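Local coordinates for nitrogenase molybdenum-iron protein beta chain (Clostridium pasteurianum, PDB 4WES) that forms, with the alpha chain, the molybdenum-iron component of nitrogenase, which reduces dinitrogen to ammonium, and shares an [8Fe-7S] cluster with that chain, at residues Lys382-Lys396 with Glu401-Asp415. Numbering follows the deposited sequence.
Sequences KNEGVDLLISNTYGK and EENIPFVRFGFPIMD
Phe406 lays one face of its ring under the start of helix 396-402: Lys396 CA sits 4.2 Å from the ring centroid and 28° off its normal, a CH-pi contact. Ser391 OG lies at the edge of that ring, 3.4 Å from Phe406 CE1, and donates to Asn392 O on a lone pair. Asn392 O also accepts from Gly395 N. With CG anti to the backbone N (chi1 179°), the ring runs alongside Leu389, whose CD2 lies 3.9 Å from Phe406 CD1. Beneath these side chains, strands 388-391 and 406-408 pair in parallel at 15°, with Val407 N bonding to Leu389 O at 2.9 Å. They are the last two strands at one edge of a five-stranded parallel sheet, 406-408 outermost within this chain, joined through helix 396-402 as a beta-alpha-beta crossover. Past the strand ends, Thr393 OG1 accepts from Met414 N and donates to Asp415 OD1 (2.8 Å), coming from above the carboxylate plane; Arg408 NE reaches that oxygen from the opposite face. Arg408 grips Asp415 side-on with two nitrogens, NE to OD1 and NH2 to OD2, and Phe406 CE2 covers the guanidinium centre. Lys396 NZ approaches Asp415 OD2 on the anti side at 2.7 Å; the carboxylate would offset the two nearby cations. Glu446 of the second beta subunit also forms a salt bridge with Lys396. Asn392 ND2 donates to Phe411 O (3.0 Å), and its OD1 closes an Asx turn with Tyr394 N.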
# COMPACT_ATOMS: atom_id res chain seq x y z
N LYS B 382 -1.81 3.25 24.77
CA LYS B 382 -1.08 4.28 25.51
C LYS B 382 -0.26 3.74 26.68
O LYS B 382 0.69 4.40 27.13
CB LYS B 382 -2.06 5.34 26.04
CG LYS B 382 -2.70 6.18 24.96
CD LYS B 382 -3.73 7.12 25.55
CE LYS B 382 -4.25 8.06 24.49
NZ LYS B 382 -3.16 8.93 23.96
N ASN B 383 -0.66 2.58 27.19
CA ASN B 383 0.07 1.93 28.27
C ASN B 383 1.17 1.00 27.79
O ASN B 383 2.20 0.90 28.45
CB ASN B 383 -0.90 1.23 29.20
CG ASN B 383 -1.65 2.21 30.06
OD1 ASN B 383 -1.18 2.57 31.13
ND2 ASN B 383 -2.80 2.68 29.59
N GLU B 384 0.97 0.32 26.67
CA GLU B 384 2.04 -0.45 26.04
C GLU B 384 1.75 -0.44 24.53
O GLU B 384 0.69 -0.89 24.08
CB GLU B 384 2.09 -1.89 26.56
CG GLU B 384 3.21 -2.68 25.89
CD GLU B 384 3.27 -4.14 26.29
OE1 GLU B 384 2.50 -4.56 27.21
OE2 GLU B 384 4.06 -4.89 25.65
N GLY B 385 2.68 0.12 23.77
CA GLY B 385 2.49 0.32 22.36
C GLY B 385 2.50 -0.97 21.56
O GLY B 385 2.91 -2.02 22.03
N VAL B 386 2.14 -0.82 20.29
CA VAL B 386 2.14 -1.92 19.33
C VAL B 386 2.85 -1.52 18.06
O VAL B 386 3.20 -0.36 17.86
CB VAL B 386 0.72 -2.41 19.01
CG1 VAL B 386 0.03 -2.96 20.26
CG2 VAL B 386 -0.13 -1.31 18.38
N ASP B 387 3.13 -2.52 17.23
CA ASP B 387 3.85 -2.36 15.98
C ASP B 387 2.96 -2.31 14.72
O ASP B 387 3.43 -2.00 13.64
CB ASP B 387 4.86 -3.49 15.83
CG ASP B 387 5.82 -3.57 16.97
OD1 ASP B 387 6.49 -2.53 17.24
OD2 ASP B 387 5.90 -4.61 17.65
N LEU B 388 1.68 -2.62 14.90
CA LEU B 388 0.77 -2.81 13.79
C LEU B 388 -0.66 -2.75 14.34
O LEU B 388 -0.93 -3.28 15.40
CB LEU B 388 1.01 -4.18 13.13
CG LEU B 388 0.20 -4.55 11.87
CD1 LEU B 388 0.59 -3.66 10.70
CD2 LEU B 388 0.41 -6.02 11.52
N LEU B 389 -1.52 -2.11 13.57
CA LEU B 389 -2.96 -2.01 13.87
C LEU B 389 -3.73 -2.49 12.67
O LEU B 389 -3.49 -2.01 11.56
CB LEU B 389 -3.33 -0.56 14.19
CG LEU B 389 -4.80 -0.24 14.42
CD1 LEU B 389 -5.40 -0.96 15.60
CD2 LEU B 389 -5.03 1.24 14.57
N ILE B 390 -4.69 -3.37 12.91
CA ILE B 390 -5.55 -3.93 11.87
C ILE B 390 -7.01 -3.75 12.29
O ILE B 390 -7.41 -4.25 13.33
CB ILE B 390 -5.25 -5.42 11.60
CG1 ILE B 390 -3.76 -5.67 11.35
CG2 ILE B 390 -6.10 -5.90 10.44
CD1 ILE B 390 -3.42 -7.11 11.13
N SER B 391 -7.76 -2.99 11.50
CA SER B 391 -9.14 -2.71 11.84
C SER B 391 -9.84 -2.09 10.65
O SER B 391 -9.23 -1.83 9.62
CB SER B 391 -9.25 -1.73 13.04
OG SER B 391 -8.90 -0.39 12.67
N ASN B 392 -11.12 -1.73 10.85
CA ASN B 392 -11.82 -0.97 9.83
C ASN B 392 -11.35 0.48 9.84
O ASN B 392 -10.40 0.86 10.54
CB ASN B 392 -13.34 -1.10 10.03
CG ASN B 392 -13.85 -0.38 11.27
OD1 ASN B 392 -13.26 0.57 11.75
ND2 ASN B 392 -15.01 -0.83 11.75
N THR B 393 -11.98 1.32 9.01
CA THR B 393 -11.56 2.71 8.84
C THR B 393 -11.33 3.46 10.14
O THR B 393 -10.44 4.33 10.22
CB THR B 393 -12.54 3.44 7.93
OG1 THR B 393 -12.42 2.93 6.60
CG2 THR B 393 -12.38 4.94 7.90
N TYR B 394 -12.14 3.19 11.16
CA TYR B 394 -12.07 3.99 12.39
C TYR B 394 -10.78 3.82 13.16
O TYR B 394 -10.44 4.68 13.98
CB TYR B 394 -13.31 3.73 13.26
CG TYR B 394 -14.54 4.31 12.62
CD1 TYR B 394 -14.76 5.69 12.66
CD2 TYR B 394 -15.48 3.53 11.97
CE1 TYR B 394 -15.87 6.27 12.05
CE2 TYR B 394 -16.59 4.11 11.37
CZ TYR B 394 -16.79 5.45 11.42
OH TYR B 394 -17.90 6.02 10.84
N GLY B 395 -10.00 2.79 12.84
CA GLY B 395 -8.67 2.69 13.43
C GLY B 395 -7.71 3.77 12.96
O GLY B 395 -6.69 3.99 13.60
N LYS B 396 -8.03 4.45 11.86
CA LYS B 396 -7.10 5.43 11.30
C LYS B 396 -6.76 6.54 12.27
O LYS B 396 -5.68 7.13 12.19
CB LYS B 396 -7.68 6.05 9.96
CG LYS B 396 -8.87 6.96 10.15
CD LYS B 396 -9.75 7.30 8.91
CE LYS B 396 -9.11 8.17 7.95
NZ LYS B 396 -9.82 8.24 6.68
N GLU B 401 -2.64 9.13 15.55
CA GLU B 401 -2.26 9.69 16.86
C GLU B 401 -1.05 8.96 17.43
O GLU B 401 -0.19 9.62 18.03
CB GLU B 401 -3.44 9.59 17.82
CG GLU B 401 -3.13 9.96 19.26
CD GLU B 401 -2.69 11.38 19.49
OE1 GLU B 401 -2.64 12.20 18.53
OE2 GLU B 401 -2.40 11.70 20.68
N GLU B 402 -1.00 7.65 17.29
CA GLU B 402 0.05 6.85 17.91
C GLU B 402 1.16 6.45 16.95
O GLU B 402 2.12 5.80 17.38
CB GLU B 402 -0.59 5.62 18.56
CG GLU B 402 -1.63 5.95 19.63
CD GLU B 402 -1.10 6.70 20.83
OE1 GLU B 402 -1.87 7.48 21.43
OE2 GLU B 402 0.10 6.50 21.19
N ASN B 403 1.04 6.83 15.68
CA ASN B 403 2.05 6.52 14.67
C ASN B 403 2.27 5.03 14.53
O ASN B 403 3.38 4.53 14.65
CB ASN B 403 3.34 7.28 14.95
CG ASN B 403 4.31 7.24 13.79
OD1 ASN B 403 3.96 6.91 12.66
ND2 ASN B 403 5.56 7.59 14.05
N ILE B 404 1.20 4.30 14.21
CA ILE B 404 1.23 2.85 14.08
C ILE B 404 0.93 2.46 12.63
O ILE B 404 -0.08 2.90 12.07
CB ILE B 404 0.16 2.17 14.98
CG1 ILE B 404 0.26 2.60 16.43
CG2 ILE B 404 0.28 0.65 14.89
CD1 ILE B 404 -0.95 2.25 17.24
N PRO B 405 1.78 1.61 12.04
CA PRO B 405 1.44 1.05 10.70
C PRO B 405 0.06 0.42 10.71
O PRO B 405 -0.27 -0.33 11.63
CB PRO B 405 2.55 0.03 10.46
CG PRO B 405 3.70 0.58 11.24
CD PRO B 405 3.09 1.12 12.51
N PHE B 406 -0.72 0.74 9.67
CA PHE B 406 -2.15 0.50 9.69
C PHE B 406 -2.62 -0.28 8.47
O PHE B 406 -2.38 0.13 7.34
CB PHE B 406 -2.88 1.84 9.79
CG PHE B 406 -4.39 1.77 9.80
CD1 PHE B 406 -5.06 0.92 10.66
CD2 PHE B 406 -5.14 2.59 8.97
CE1 PHE B 406 -6.45 0.85 10.67
CE2 PHE B 406 -6.53 2.53 8.98
CZ PHE B 406 -7.17 1.66 9.83
N VAL B 407 -3.33 -1.39 8.70
CA VAL B 407 -3.97 -2.20 7.68
C VAL B 407 -5.47 -2.12 7.83
O VAL B 407 -6.01 -2.52 8.85
CB VAL B 407 -3.49 -3.65 7.75
CG1 VAL B 407 -4.21 -4.54 6.75
CG2 VAL B 407 -1.97 -3.70 7.55
N ARG B 408 -6.13 -1.65 6.78
CA ARG B 408 -7.59 -1.62 6.73
C ARG B 408 -8.13 -3.02 6.47
O ARG B 408 -7.72 -3.68 5.50
CB ARG B 408 -8.05 -0.66 5.65
CG ARG B 408 -7.85 0.79 6.03
CD ARG B 408 -8.01 1.73 4.85
NE ARG B 408 -7.90 3.12 5.27
CZ ARG B 408 -6.76 3.77 5.51
NH1 ARG B 408 -5.61 3.17 5.30
NH2 ARG B 408 -6.81 4.98 6.01
N PHE B 409 -9.06 -3.48 7.29
CA PHE B 409 -9.56 -4.85 7.25
C PHE B 409 -10.97 -4.86 7.79
O PHE B 409 -11.28 -4.12 8.73
CB PHE B 409 -8.63 -5.70 8.13
CG PHE B 409 -8.98 -7.16 8.23
CD1 PHE B 409 -8.41 -8.07 7.39
CD2 PHE B 409 -9.83 -7.60 9.20
CE1 PHE B 409 -8.71 -9.43 7.50
CE2 PHE B 409 -10.14 -8.94 9.33
CZ PHE B 409 -9.58 -9.86 8.48
N GLY B 410 -11.84 -5.67 7.22
CA GLY B 410 -13.19 -5.84 7.75
C GLY B 410 -14.14 -4.78 7.26
O GLY B 410 -14.18 -4.46 6.07
N PHE B 411 -14.97 -4.25 8.17
CA PHE B 411 -16.14 -3.48 7.78
C PHE B 411 -16.47 -2.42 8.83
O PHE B 411 -16.50 -2.77 10.01
CB PHE B 411 -17.35 -4.43 7.64
CG PHE B 411 -18.66 -3.73 7.36
CD1 PHE B 411 -18.99 -3.32 6.11
CD2 PHE B 411 -19.57 -3.53 8.37
CE1 PHE B 411 -20.19 -2.67 5.86
CE2 PHE B 411 -20.76 -2.91 8.15
CZ PHE B 411 -21.07 -2.45 6.91
N PRO B 412 -16.79 -1.20 8.41
CA PRO B 412 -16.68 -0.68 7.05
C PRO B 412 -15.31 -0.06 6.77
O PRO B 412 -14.71 0.56 7.65
CB PRO B 412 -17.78 0.39 7.01
CG PRO B 412 -17.83 0.89 8.38
CD PRO B 412 -17.45 -0.23 9.31
N ILE B 413 -14.86 -0.22 5.52
CA ILE B 413 -13.68 0.45 5.00
C ILE B 413 -14.22 1.45 3.99
O ILE B 413 -14.71 1.06 2.93
CB ILE B 413 -12.69 -0.52 4.34
CG1 ILE B 413 -12.22 -1.60 5.33
CG2 ILE B 413 -11.54 0.25 3.77
CD1 ILE B 413 -11.47 -2.72 4.64
N MET B 414 -14.16 2.74 4.35
CA MET B 414 -14.92 3.78 3.64
C MET B 414 -14.00 4.84 3.03
O MET B 414 -14.52 5.84 2.53
CB MET B 414 -15.91 4.47 4.58
CG MET B 414 -16.91 3.48 5.16
SD MET B 414 -18.15 4.21 6.22
CE MET B 414 -17.18 4.67 7.65
N ASP B 415 -12.69 4.61 3.05
CA ASP B 415 -11.76 5.66 2.72
C ASP B 415 -10.70 5.26 1.71
O ASP B 415 -9.75 6.01 1.53
CB ASP B 415 -11.12 6.26 3.99
CG ASP B 415 -10.42 5.24 4.88
OD1 ASP B 415 -10.65 4.01 4.73
OD2 ASP B 415 -9.63 5.71 5.73
O HOH W 1 -4.59 10.79 22.42
O HOH W 2 3.99 1.36 15.90